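Side-chain contact in pheromome Binding Protein (Epiphyas postvittana, PDB 6VQ5), which probably binds odorants, as a member of the insect pheromone- and odorant-binding protein family: residues A[80-84]-A[85-89]. Numbering follows the deposited sequence.
Sequences HGADS and EVAAK
Asp83 has CG between its backbone N and carbonyl carbon (chi1 71°), which turns OD1 toward the first turn of helix 84-100, and Val86 places CG1 in the equivalent position, which sets it against Asp83 OD1 and Ala82 CB. Asp83 is the N-cap of this helix: its OD1 accepts from Val86 N at 2.7 Å, with the N-H pointing almost straight at OD1 (176°) and the donor nearly in line with the CG-OD1 bond. That bond satisfies an amide that the first helical turn leaves without a backbone acceptor, and the carboxylate charge would be expected to interact favourably with the helix N-terminus. The regular backbone pattern starts at the same residue, Asp83 O accepting from Ala87 N at 3.1 Å, and continues with Ser84 O and Ala88 N. Ala82, which is buried, sets CB on Val86 CG1 at 3.4 Å and faces Ala87 CB, while Ala77 of helix 70-79 and Trp127 also touch Ala82. Before it, helix 70-79 ends in a Schellman motif with Gly81, at positive phi, as its C-prime residue. The exposed Glu85 carboxylate has its plane 88° from that of Asp83, with Glu85 OE1 3.3 Å from Asp83 OD1, an approach of like charges that is probably unfavourable; Glu85 OE1 also takes a weak hydrogen bond from Ser84 OG, 3.3 Å away.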
ATOM      1  N   HIS A  80       8.896   9.053   4.962  1.00128.73           N
ATOM      2  CA  HIS A  80       7.596   9.720   5.249  1.00125.04           C
ATOM      3  C   HIS A  80       7.501  10.110   6.732  1.00126.19           C
ATOM      4  O   HIS A  80       6.375  10.142   7.262  1.00121.66           O
ATOM      5  CB  HIS A  80       6.436   8.806   4.832  1.00120.68           C
ATOM      6  CG  HIS A  80       6.278   8.658   3.355  1.00121.24           C
ATOM      7  ND1 HIS A  80       7.343   8.348   2.525  1.00124.82           N
ATOM      8  CD2 HIS A  80       5.191   8.774   2.559  1.00117.90           C
ATOM      9  CE1 HIS A  80       6.914   8.273   1.279  1.00123.49           C
ATOM     10  NE2 HIS A  80       5.596   8.530   1.273  1.00119.54           N
ATOM     11  N   GLY A  81       8.640  10.381   7.381  1.00131.18           N
ATOM     12  CA  GLY A  81       8.712  11.032   8.704  1.00133.58           C
ATOM     13  C   GLY A  81       8.508  10.083   9.876  1.00131.37           C
ATOM     14  O   GLY A  81       8.333  10.595  10.995  1.00135.68           O
ATOM     15  N   ALA A  82       8.547   8.764   9.656  1.00126.06           N
ATOM     16  CA  ALA A  82       8.547   7.741  10.729  1.00123.85           C
ATOM     17  C   ALA A  82       9.921   7.703  11.410  1.00128.66           C
ATOM     18  O   ALA A  82      10.937   7.632  10.691  1.00131.07           O
ATOM     19  CB  ALA A  82       8.200   6.396  10.146  1.00119.84           C
ATOM     20  N   ASP A  83       9.955   7.746  12.745  1.00130.16           N
ATOM     21  CA  ASP A  83      11.190   7.496  13.530  1.00136.72           C
ATOM     22  C   ASP A  83      11.562   6.015  13.394  1.00135.22           C
ATOM     23  O   ASP A  83      10.807   5.271  12.732  1.00129.64           O
ATOM     24  CB  ASP A  83      11.040   7.953  14.986  1.00141.45           C
ATOM     25  CG  ASP A  83      10.123   7.114  15.862  1.00139.92           C
ATOM     26  OD1 ASP A  83       9.972   5.890  15.601  1.00138.16           O
ATOM     27  OD2 ASP A  83       9.588   7.690  16.823  1.00142.09           O
ATOM     28  N   SER A  84      12.681   5.612  14.008  1.00140.25           N
ATOM     29  CA  SER A  84      13.239   4.234  13.990  1.00140.15           C
ATOM     30  C   SER A  84      12.202   3.237  14.523  1.00135.65           C
ATOM     31  O   SER A  84      11.918   2.246  13.822  1.00130.28           O
ATOM     32  CB  SER A  84      14.520   4.174  14.788  1.00146.60           C
ATOM     33  OG  SER A  84      14.327   4.704  16.092  1.00148.71           O
ATOM     34  N   GLU A  85      11.661   3.513  15.715  1.00136.43           N
ATOM     35  CA  GLU A  85      10.702   2.645  16.452  1.00133.81           C
ATOM     36  C   GLU A  85       9.431   2.449  15.617  1.00126.79           C
ATOM     37  O   GLU A  85       9.041   1.282  15.408  1.00123.58           O
ATOM     38  CB  GLU A  85      10.352   3.249  17.816  1.00137.18           C
ATOM     39  CG  GLU A  85      11.513   3.290  18.801  1.00144.91           C
ATOM     40  CD  GLU A  85      12.338   4.572  18.835  1.00151.14           C
ATOM     41  OE1 GLU A  85      11.957   5.562  18.157  1.00150.17           O
ATOM     42  OE2 GLU A  85      13.368   4.582  19.544  1.00157.10           O
ATOM     43  N   VAL A  86       8.804   3.535  15.157  1.00124.16           N
ATOM     44  CA  VAL A  86       7.493   3.449  14.445  1.00117.97           C
ATOM     45  C   VAL A  86       7.690   2.724  13.105  1.00115.21           C
ATOM     46  O   VAL A  86       6.854   1.848  12.804  1.00112.44           O
ATOM     47  CB  VAL A  86       6.793   4.812  14.277  1.00116.61           C
ATOM     48  CG1 VAL A  86       7.602   5.792  13.466  1.00119.76           C
ATOM     49  CG2 VAL A  86       5.419   4.651  13.650  1.00111.27           C
ATOM     50  N   ALA A  87       8.746   3.046  12.350  1.00115.93           N
ATOM     51  CA  ALA A  87       9.077   2.411  11.048  1.00112.80           C
ATOM     52  C   ALA A  87       9.100   0.884  11.200  1.00111.84           C
ATOM     53  O   ALA A  87       8.506   0.193  10.359  1.00109.47           O
ATOM     54  CB  ALA A  87      10.400   2.919  10.538  1.00117.32           C
ATOM     55  N   ALA A  88       9.761   0.385  12.247  1.00113.91           N
ATOM     56  CA  ALA A  88       9.864  -1.054  12.583  1.00112.83           C
ATOM     57  C   ALA A  88       8.469  -1.630  12.860  1.00107.74           C
ATOM     58  O   ALA A  88       8.201  -2.739  12.369  1.00105.66           O
ATOM     59  CB  ALA A  88      10.790  -1.246  13.760  1.00117.59           C
ATOM     60  N   LYS A  89       7.613  -0.910  13.599  1.00105.84           N
ATOM     61  CA  LYS A  89       6.236  -1.371  13.937  1.00103.54           C
ATOM     62  C   LYS A  89       5.415  -1.492  12.648  1.00 99.02           C
ATOM     63  O   LYS A  89       4.740  -2.522  12.480  1.00 95.82           O
ATOM     64  CB  LYS A  89       5.505  -0.424  14.895  1.00104.92           C
ATOM     65  CG  LYS A  89       6.121  -0.221  16.276  1.00110.55           C
ATOM     66  CD  LYS A  89       6.468  -1.495  17.040  1.00114.32           C
ATOM     67  CE  LYS A  89       7.938  -1.866  16.913  1.00120.14           C
ATOM     68  NZ  LYS A  89       8.187  -3.319  17.085  1.00121.68           N
TER